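Local coordinates for amidohydrolase 3 domain-containing protein (Pyrococcus furiosus, PDB 3ICJ), which is functionally uncharacterized but, as a zinc-binding member of the amidohydrolase family, probably hydrolyses carbon-nitrogen bonds other than peptide bonds, at residues Lys250-Leu255 / Gly259-Asn264; Leu183-Ser188 / Arg207-Glu212; Leu309-Tyr314 / Leu376-Gln381. One frame throughout, in Å; residues are numbered along the deposited sequence. Where two conformers were deposited one is given.

In the fold
The three contacts follow one another along the chain in the order 2, 1, 3. Contacts 1 and 2 lie nearest together, their closest atoms about 9 Å apart and their centres about 28 Å. Contact 3 sits across the centre of the chain from contact 1, with about 39 Å between their centres. Contact 1 closes the turn between a helix and the next strand of the parallel core; its L252 side chain lies about 11 Å from that of the zinc ligand H103. In contact 3 the L376 side chain is about 9 Å from that of the zinc ligand H373 and about 13 Å from a zinc ion. Contact 2 is remote from the metals.

Contact 1 (Lys250-Leu255 / Gly259-Asn264); sequences KALFEL and GRLKMN
The backbone N-H of R260 reaches back to the carbonyl oxygen of L255, with R260 N 2.8 Å from L255 O and an angle of 160° at the hydrogen. The bond runs from residue i+5 back to i, the 6→1 bond of a Schellman motif that ends helix 246-257: G259 leaves the helix with positive phi, a conformation glycine adopts without the steric cost a CB would bring, and the chain turns back over the last turn.

That reversal lays R260 across L255. L255 CD2 meets the base of the arginine at R260 CB, 3.8 Å away, and its polar end at R260 NE, also at 3.8 Å. The bend at the third torsion of R260 (67°) brings NE and the guanidinium obliquely back over L255 CD2, and R260 NH1 goes on to a salt bridge with E225 on helix 217-233; R260 NH2 pairs with E258. Arginine thus serves both an apolar neighbour and an acidic one.

The helix joins strand 236-244 to strand 264-269, and since these strands pair in parallel the unit is a beta-alpha-beta crossover of the kind from which amidohydrolase barrels are built. L261 enters the seam between helix and sheet. L261 CG lies 3.9 Å from L255 CB, so the branch point of one leucine rests against the stem of the other. Its methyl L261 CD2 approaches L252 CD2 more loosely, at 4.3 Å. Both L252 and L261 also touch L290 of strand 290-294, and L252 further meets F241 and V244, a setting that suits branched, wholly apolar side chains. Q228 NE2 bonds to R260 O and Q228 OE1 to K262 N.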
loop_
_atom_site.group_PDB
_atom_site.type_symbol
_atom_site.label_atom_id
_atom_site.label_comp_id
_atom_site.label_asym_id
_atom_site.label_seq_id
_atom_site.Cartn_x
_atom_site.Cartn_y
_atom_site.Cartn_z
ATOM N N LYS A 250 -9.355 13.284 -8.226
ATOM C CA LYS A 250 -10.055 13.660 -9.461
ATOM C C LYS A 250 -10.101 12.482 -10.435
ATOM O O LYS A 250 -11.129 12.245 -11.065
ATOM C CB LYS A 250 -9.400 14.865 -10.153
ATOM C CG LYS A 250 -9.646 16.234 -9.535
ATOM C CD LYS A 250 -9.167 17.312 -10.515
ATOM C CE LYS A 250 -9.369 18.738 -9.984
ATOM N NZ LYS A 250 -8.964 18.812 -8.550
ATOM N N ALA A 251 -9.001 11.722 -10.520
ATOM C CA ALA A 251 -8.952 10.516 -11.357
ATOM C C ALA A 251 -9.869 9.391 -10.868
ATOM O O ALA A 251 -10.491 8.712 -11.678
ATOM C CB ALA A 251 -7.499 9.993 -11.471
ATOM N N LEU A 252 -9.918 9.174 -9.553
ATOM C CA LEU A 252 -10.773 8.140 -8.979
ATOM C C LEU A 252 -12.276 8.415 -9.162
ATOM O O LEU A 252 -13.019 7.488 -9.491
ATOM C CB LEU A 252 -10.454 7.932 -7.479
ATOM C CG LEU A 252 -9.137 7.219 -7.099
ATOM C CD1 LEU A 252 -8.914 7.325 -5.612
ATOM C CD2 LEU A 252 -9.129 5.725 -7.506
ATOM N N PHE A 253 -12.722 9.660 -8.958
ATOM C CA PHE A 253 -14.146 10.024 -9.196
ATOM C C PHE A 253 -14.480 9.772 -10.668
ATOM O O PHE A 253 -15.556 9.263 -10.996
ATOM C CB PHE A 253 -14.420 11.502 -8.907
ATOM C CG PHE A 253 -14.564 11.852 -7.440
ATOM C CD1 PHE A 253 -15.369 11.104 -6.587
ATOM C CD2 PHE A 253 -13.950 12.987 -6.931
ATOM C CE1 PHE A 253 -15.514 11.466 -5.233
ATOM C CE2 PHE A 253 -14.095 13.350 -5.595
ATOM C CZ PHE A 253 -14.876 12.591 -4.743
ATOM N N GLU A 254 -13.556 10.128 -11.550
ATOM C CA GLU A 254 -13.793 9.938 -13.002
ATOM C C GLU A 254 -13.868 8.452 -13.399
ATOM O O GLU A 254 -14.814 8.022 -14.086
ATOM C CB GLU A 254 -12.758 10.695 -13.832
ATOM C CG GLU A 254 -13.099 10.781 -15.320
ATOM C CD GLU A 254 -12.309 11.847 -16.057
ATOM O OE1 GLU A 254 -11.858 11.574 -17.196
ATOM O OE2 GLU A 254 -12.165 12.963 -15.522
ATOM N N LEU A 255 -12.902 7.661 -12.938
ATOM C CA LEU A 255 -12.931 6.216 -13.165
ATOM C C LEU A 255 -14.204 5.541 -12.626
ATOM O O LEU A 255 -14.799 4.706 -13.331
ATOM C CB LEU A 255 -11.659 5.534 -12.614
ATOM C CG LEU A 255 -10.335 5.825 -13.338
ATOM C CD1 LEU A 255 -9.108 5.399 -12.483
ATOM C CD2 LEU A 255 -10.276 5.206 -14.730
ATOM N N GLY A 259 -17.335 3.721 -14.886
ATOM C CA GLY A 259 -17.476 2.269 -14.745
ATOM C C GLY A 259 -16.149 1.543 -14.944
ATOM O O GLY A 259 -16.119 0.363 -15.272
ATOM N N ARG A 260 -15.050 2.254 -14.742
ATOM C CA ARG A 260 -13.702 1.744 -15.043
ATOM C C ARG A 260 -12.918 1.304 -13.799
ATOM O O ARG A 260 -11.792 0.790 -13.906
ATOM C CB ARG A 260 -12.930 2.781 -15.862
ATOM C CG ARG A 260 -13.257 2.735 -17.344
ATOM C CD ARG A 260 -12.835 4.007 -18.102
ATOM N NE ARG A 260 -11.384 4.227 -18.183
ATOM C CZ ARG A 260 -10.796 5.249 -18.823
ATOM N NH1 ARG A 260 -9.473 5.363 -18.823
ATOM N NH2 ARG A 260 -11.516 6.168 -19.466
ATOM N N LEU A 261 -13.501 1.499 -12.616
ATOM C CA LEU A 261 -12.960 0.877 -11.405
ATOM C C LEU A 261 -13.469 -0.546 -11.309
ATOM O O LEU A 261 -14.680 -0.774 -11.405
ATOM C CB LEU A 261 -13.358 1.637 -10.136
ATOM C CG LEU A 261 -12.571 2.898 -9.818
ATOM C CD1 LEU A 261 -12.986 3.450 -8.452
ATOM C CD2 LEU A 261 -11.027 2.684 -9.903
ATOM N N LYS A 262 -12.546 -1.489 -11.105
ATOM C CA LYS A 262 -12.879 -2.918 -11.057
ATOM C C LYS A 262 -12.465 -3.582 -9.730
ATOM O O LYS A 262 -12.458 -4.812 -9.608
ATOM C CB LYS A 262 -12.252 -3.649 -12.254
ATOM C CG LYS A 262 -12.779 -3.204 -13.639
ATOM C CD LYS A 262 -14.278 -3.474 -13.794
ATOM C CE LYS A 262 -14.762 -3.374 -15.241
ATOM N NZ LYS A 262 -14.590 -2.003 -15.809
ATOM N N MET A 263 -12.133 -2.768 -8.734
ATOM C CA MET A 263 -11.716 -3.270 -7.429
ATOM C C MET A 263 -12.236 -2.288 -6.405
ATOM O O MET A 263 -12.549 -1.147 -6.758
ATOM C CB MET A 263 -10.166 -3.480 -7.371
ATOM C CG MET A 263 -9.229 -2.229 -7.230
ATOM S SD MET A 263 -7.383 -2.552 -7.293
ATOM C CE MET A 263 -7.330 -4.032 -6.399
ATOM N N ASN A 264 -12.368 -2.732 -5.156
ATOM C CA ASN A 264 -12.810 -1.880 -4.052
ATOM C C ASN A 264 -11.688 -0.991 -3.563
ATOM O O ASN A 264 -10.646 -1.481 -3.188
ATOM C CB ASN A 264 -13.336 -2.732 -2.913
ATOM C CG ASN A 264 -14.422 -3.655 -3.366
ATOM O OD1 ASN A 264 -15.445 -3.205 -3.909
ATOM N ND2 ASN A 264 -14.215 -4.965 -3.179
#

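Contact 2 (Leu183-Ser188 / Arg207-Glu212); sequences LNLKPS and RKIINE
The CB of I209 points toward the loop and itself makes contact there: I209 CB lies 3.8 Å from L183 CD2. The branch methyl I209 CG2 comes closer still to that same L183 CD2, at 3.7 Å. The other branch, CG1, stands anti to the carbonyl carbon (chi1 -67°) and carries CD1 to the loop backbone, where this tip finds two neighbours. One is a carbonyl oxygen, with I209 CD1 3.8 Å from L183 O; the other is a leucine methyl, L185 CD2, at 4.0 Å from I209 CD1.

The two segments belong to the region around the six-stranded mixed sheet. Helix 177-183 stops at L183, N184 leaves it with positive phi, and the loop toward strand 191-192 passes alongside helix 200-214. Beta-branched isoleucine suits this place, since from a single helical position CG2 packs on the L183 methyl while CD1 reaches L183 O and the L185 methyl.

L183 CD2 is shared by the next residue of the helix, for I210 CG1 sits 4.0 Å from it. No hydrogen bond spans the segments. S206 of the same helix touches both leucines, and I214 extends the apolar lining beside L183.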
loop_
_atom_site.group_PDB
_atom_site.type_symbol
_atom_site.label_atom_id
_atom_site.label_comp_id
_atom_site.label_asym_id
_atom_site.label_seq_id
_atom_site.Cartn_x
_atom_site.Cartn_y
_atom_site.Cartn_z
ATOM N N LEU A 183 10.450 21.984 -14.750
ATOM C CA LEU A 183 10.547 22.040 -13.285
ATOM C C LEU A 183 10.755 23.441 -12.719
ATOM O O LEU A 183 10.147 23.788 -11.707
ATOM C CB LEU A 183 11.636 21.087 -12.756
ATOM C CG LEU A 183 11.344 19.578 -12.758
ATOM C CD1 LEU A 183 12.505 18.833 -12.147
ATOM C CD2 LEU A 183 10.089 19.238 -11.977
ATOM N N ASN A 184 11.613 24.231 -13.367
ATOM C CA ASN A 184 11.985 25.557 -12.879
ATOM C C ASN A 184 12.467 25.592 -11.420
ATOM O O ASN A 184 12.032 26.443 -10.640
ATOM C CB ASN A 184 10.846 26.561 -13.102
ATOM C CG ASN A 184 11.079 27.429 -14.307
ATOM O OD1 ASN A 184 11.150 28.650 -14.191
ATOM N ND2 ASN A 184 11.235 26.805 -15.473
ATOM N N LEU A 185 13.351 24.656 -11.064
ATOM C CA LEU A 185 13.911 24.566 -9.710
ATOM C C LEU A 185 14.800 25.758 -9.390
ATOM O O LEU A 185 15.495 26.259 -10.269
ATOM C CB LEU A 185 14.766 23.307 -9.568
ATOM C CG LEU A 185 14.152 21.928 -9.774
ATOM C CD1 LEU A 185 15.295 20.934 -9.845
ATOM C CD2 LEU A 185 13.174 21.592 -8.651
ATOM N N LYS A 186 14.778 26.190 -8.129
ATOM C CA LYS A 186 15.648 27.268 -7.650
ATOM C C LYS A 186 17.065 26.711 -7.472
ATOM O O LYS A 186 17.212 25.524 -7.159
ATOM C CB LYS A 186 15.109 27.849 -6.332
ATOM C CG LYS A 186 13.661 28.331 -6.411
ATOM C CD LYS A 186 13.190 28.937 -5.104
ATOM C CE LYS A 186 11.695 29.198 -5.143
ATOM N NZ LYS A 186 11.296 30.148 -4.066
ATOM N N PRO A 187 18.110 27.542 -7.702
ATOM C CA PRO A 187 19.481 27.064 -7.461
ATOM C C PRO A 187 19.681 26.551 -6.030
ATOM O O PRO A 187 19.164 27.149 -5.081
ATOM C CB PRO A 187 20.339 28.315 -7.699
ATOM C CG PRO A 187 19.535 29.154 -8.633
ATOM C CD PRO A 187 18.100 28.925 -8.228
ATOM N N SER A 188 20.368 25.419 -5.896
ATOM C CA SER A 188 20.801 24.917 -4.590
ATOM C C SER A 188 22.015 24.014 -4.750
ATOM O O SER A 188 22.378 23.631 -5.874
ATOM C CB SER A 188 19.670 24.174 -3.852
ATOM O OG SER A 188 19.520 22.844 -4.316
ATOM N N ARG A 207 10.130 15.682 -7.455
ATOM C CA ARG A 207 9.044 14.726 -7.353
ATOM C C ARG A 207 7.734 15.447 -7.068
ATOM O O ARG A 207 6.734 15.173 -7.687
ATOM C CB ARG A 207 9.309 13.759 -6.207
ATOM C CG ARG A 207 10.170 12.569 -6.512
ATOM C CD ARG A 207 9.967 11.533 -5.413
ATOM N NE ARG A 207 11.049 10.572 -5.248
ATOM C CZ ARG A 207 11.980 10.642 -4.304
ATOM N NH1 ARG A 207 12.002 11.658 -3.453
ATOM N NH2 ARG A 207 12.910 9.698 -4.216
ATOM N N LYS A 208 7.757 16.358 -6.106
ATOM C CA LYS A 208 6.566 17.098 -5.683
ATOM C C LYS A 208 5.986 17.885 -6.864
ATOM O O LYS A 208 4.775 17.830 -7.103
ATOM C CB LYS A 208 6.897 18.023 -4.507
ATOM C CG LYS A 208 5.735 18.885 -4.000
ATOM C CD LYS A 208 6.224 19.997 -3.072
ATOM C CE LYS A 208 5.936 19.689 -1.618
ATOM N NZ LYS A 208 4.538 20.078 -1.278
ATOM N N ILE A 209 6.861 18.578 -7.608
ATOM C CA ILE A 209 6.444 19.373 -8.768
ATOM C C ILE A 209 5.894 18.478 -9.893
ATOM O O ILE A 209 4.864 18.786 -10.499
ATOM C CB ILE A 209 7.577 20.318 -9.285
ATOM C CG1 ILE A 209 7.885 21.414 -8.248
ATOM C CG2 ILE A 209 7.165 20.980 -10.588
ATOM C CD1 ILE A 209 9.240 22.122 -8.449
ATOM N N ILE A 210 6.570 17.363 -10.139
ATOM C CA ILE A 210 6.096 16.360 -11.094
ATOM C C ILE A 210 4.679 15.863 -10.750
ATOM O O ILE A 210 3.776 15.884 -11.597
ATOM C CB ILE A 210 7.100 15.187 -11.208
ATOM C CG1 ILE A 210 8.323 15.639 -12.005
ATOM C CG2 ILE A 210 6.431 13.953 -11.864
ATOM C CD1 ILE A 210 9.570 14.773 -11.825
ATOM N N ASN A 211 4.483 15.476 -9.493
ATOM C CA ASN A 211 3.210 14.921 -9.030
ATOM C C ASN A 211 2.054 15.916 -8.971
ATOM O O ASN A 211 0.910 15.559 -9.257
ATOM C CB ASN A 211 3.369 14.268 -7.652
ATOM C CG ASN A 211 4.248 13.028 -7.681
ATOM O OD1 ASN A 211 4.445 12.401 -8.726
ATOM N ND2 ASN A 211 4.783 12.668 -6.522
ATOM N N GLU A 212 2.353 17.151 -8.590
ATOM C CA GLU A 212 1.326 18.166 -8.383
ATOM C C GLU A 212 1.076 19.086 -9.585
ATOM O O GLU A 212 -0.070 19.450 -9.848
ATOM C CB GLU A 212 1.647 19.001 -7.139
ATOM C CG GLU A 212 1.710 18.184 -5.855
ATOM C CD GLU A 212 2.053 19.019 -4.631
ATOM O OE1 GLU A 212 1.900 18.498 -3.511
ATOM O OE2 GLU A 212 2.476 20.185 -4.781
#

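Contact 3 (Leu309-Tyr314 / Leu376-Gln381); sequences LLSEPY and LVRDDQ
L310 and L376 each set CG anti to the carbonyl carbon (chi1 -58° and -48°), which carries a branch of each to the other segment. There one methyl of each meets the other, L310 CD2 lying 3.6 Å from L376 CD1. The second methyl of L310 is occupied within its own loop: L310 CD1 stands 3.5 Å above the ring plane of Y314, over its centre. V409 of helix 405-413 touches both leucines. Leucine fits at L310 because its forked end can serve a methyl and an aromatic face together.

The loop of L376 follows the zinc ligand H373 and leads into helix 379-388, while the loop of L310 follows strand 290-294. The contact therefore ties together two connections between strands and helices of the amidohydrolase core.

Near the surface R378 organises a polar cluster. It takes D380 side-on, with R378 NH1 3.0 Å from D380 OD1 and R378 NE 3.2 Å from D380 OD2. Q381 works from two directions: its carbonyl oxygen OE1 accepts a hydrogen bond from R378 N, 2.8 Å away, and Q381 NE2 stands 3.3 Å above the R378 guanidinium plane, offset toward its rim. S311, in one of its two modelled conformers, approaches without bonding, S311 OG being 4.1 Å from R378 NH2. The link is indirect, since D352 OD2 accepts a hydrogen bond from S311 OG and forms a salt bridge with R378 NH2. D356 is a further salt-bridge partner of that nitrogen.

With D380, D352 and D356 about one guanidinium, the arginine is probably firmly charged and its rotation restrained; its positive charge would in turn help keep the three carboxylates ionised, and in this conformer of S311 the loops are linked through D352 as well as through the leucine methyls.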
loop_
_atom_site.group_PDB
_atom_site.type_symbol
_atom_site.label_atom_id
_atom_site.label_comp_id
_atom_site.label_asym_id
_atom_site.label_seq_id
_atom_site.Cartn_x
_atom_site.Cartn_y
_atom_site.Cartn_z
ATOM N N LEU A 309 11.174 7.993 14.117
ATOM C CA LEU A 309 11.416 8.681 15.402
ATOM C C LEU A 309 11.564 7.710 16.561
ATOM O O LEU A 309 10.590 7.081 16.951
ATOM C CB LEU A 309 10.297 9.698 15.701
ATOM C CG LEU A 309 10.592 10.676 16.859
ATOM C CD1 LEU A 309 11.634 11.750 16.464
ATOM C CD2 LEU A 309 9.299 11.341 17.340
ATOM N N LEU A 310 12.776 7.635 17.128
ATOM C CA LEU A 310 13.122 6.677 18.174
ATOM C C LEU A 310 13.198 7.425 19.493
ATOM O O LEU A 310 13.429 8.650 19.491
ATOM C CB LEU A 310 14.494 6.027 17.891
ATOM C CG LEU A 310 14.746 5.258 16.583
ATOM C CD1 LEU A 310 16.154 4.621 16.596
ATOM C CD2 LEU A 310 13.680 4.194 16.392
ATOM N N SER A 311 12.997 6.709 20.603
ATOM C CA SER A 311 13.107 7.340 21.920
ATOM C C SER A 311 14.562 7.470 22.387
ATOM O O SER A 311 14.861 8.310 23.239
ATOM C CB SER A 311 12.190 6.692 22.982
ATOM O OG SER A 311 12.366 5.292 23.100
ATOM N N GLU A 312 15.462 6.667 21.808
ATOM C CA GLU A 312 16.909 6.781 22.056
ATOM C C GLU A 312 17.648 6.846 20.715
ATOM O O GLU A 312 17.113 6.390 19.704
ATOM C CB GLU A 312 17.403 5.601 22.899
ATOM C CG GLU A 312 17.186 5.782 24.400
ATOM C CD GLU A 312 18.249 6.661 25.040
ATOM O OE1 GLU A 312 17.949 7.830 25.338
ATOM O OE2 GLU A 312 19.390 6.185 25.240
ATOM N N PRO A 313 18.888 7.408 20.689
ATOM C CA PRO A 313 19.516 7.534 19.347
ATOM C C PRO A 313 19.787 6.232 18.563
ATOM O O PRO A 313 19.864 5.151 19.161
ATOM C CB PRO A 313 20.836 8.275 19.646
ATOM C CG PRO A 313 20.557 9.038 20.922
ATOM C CD PRO A 313 19.696 8.107 21.724
ATOM N N TYR A 314 19.896 6.346 17.235
ATOM C CA TYR A 314 20.226 5.195 16.367
ATOM C C TYR A 314 21.533 4.535 16.798
ATOM O O TYR A 314 22.492 5.212 17.179
ATOM C CB TYR A 314 20.298 5.595 14.876
ATOM C CG TYR A 314 18.930 5.710 14.237
ATOM C CD1 TYR A 314 18.156 6.861 14.403
ATOM C CD2 TYR A 314 18.401 4.656 13.489
ATOM C CE1 TYR A 314 16.894 6.979 13.848
ATOM C CE2 TYR A 314 17.141 4.747 12.927
ATOM C CZ TYR A 314 16.387 5.904 13.117
ATOM O OH TYR A 314 15.151 5.993 12.545
ATOM N N LEU A 376 8.339 -0.607 15.076
ATOM C CA LEU A 376 8.848 -0.886 16.431
ATOM C C LEU A 376 7.796 -0.662 17.513
ATOM O O LEU A 376 7.336 0.464 17.723
ATOM C CB LEU A 376 10.088 -0.041 16.729
ATOM C CG LEU A 376 11.153 -0.057 15.619
ATOM C CD1 LEU A 376 12.239 0.968 15.888
ATOM C CD2 LEU A 376 11.756 -1.440 15.479
ATOM N N VAL A 377 7.412 -1.741 18.193
ATOM C CA VAL A 377 6.464 -1.651 19.305
ATOM C C VAL A 377 7.096 -2.249 20.557
ATOM O O VAL A 377 7.505 -3.422 20.575
ATOM C CB VAL A 377 5.116 -2.359 18.993
ATOM C CG1 VAL A 377 4.179 -2.255 20.193
ATOM C CG2 VAL A 377 4.460 -1.773 17.741
ATOM N N ARG A 378 7.197 -1.429 21.592
ATOM C CA ARG A 378 7.741 -1.877 22.873
ATOM C C ARG A 378 6.695 -2.691 23.654
ATOM O O ARG A 378 5.481 -2.497 23.470
ATOM C CB ARG A 378 8.204 -0.677 23.708
ATOM C CG ARG A 378 9.131 0.300 22.976
ATOM C CD ARG A 378 9.636 1.435 23.895
ATOM N NE ARG A 378 8.582 2.100 24.673
ATOM C CZ ARG A 378 8.069 3.293 24.386
ATOM N NH1 ARG A 378 7.112 3.790 25.150
ATOM N NH2 ARG A 378 8.494 3.994 23.323
ATOM N N ASP A 379 7.176 -3.589 24.523
ATOM C CA ASP A 379 6.334 -4.330 25.472
ATOM C C ASP A 379 5.382 -3.419 26.248
ATOM O O ASP A 379 4.193 -3.722 26.379
ATOM C CB ASP A 379 7.195 -5.123 26.462
ATOM C CG ASP A 379 7.734 -6.421 25.872
ATOM O OD1 ASP A 379 7.571 -6.664 24.653
ATOM O OD2 ASP A 379 8.327 -7.207 26.632
ATOM N N ASP A 380 5.896 -2.283 26.712
ATOM C CA ASP A 380 5.085 -1.340 27.480
ATOM C C ASP A 380 4.017 -0.603 26.654
ATOM O O ASP A 380 3.128 0.024 27.223
ATOM C CB ASP A 380 5.971 -0.363 28.281
ATOM C CG ASP A 380 6.778 0.594 27.393
ATOM O OD1 ASP A 380 6.182 1.402 26.659
ATOM O OD2 ASP A 380 8.019 0.579 27.464
ATOM N N GLN A 381 4.095 -0.682 25.324
ATOM C CA GLN A 381 3.095 -0.034 24.477
ATOM C C GLN A 381 1.916 -0.943 24.166
ATOM O O GLN A 381 0.853 -0.466 23.758
ATOM C CB GLN A 381 3.732 0.453 23.164
ATOM C CG GLN A 381 4.692 1.632 23.338
ATOM C CD GLN A 381 5.459 1.939 22.062
ATOM O OE1 GLN A 381 5.920 1.031 21.374
ATOM N NE2 GLN A 381 5.557 3.212 21.721
#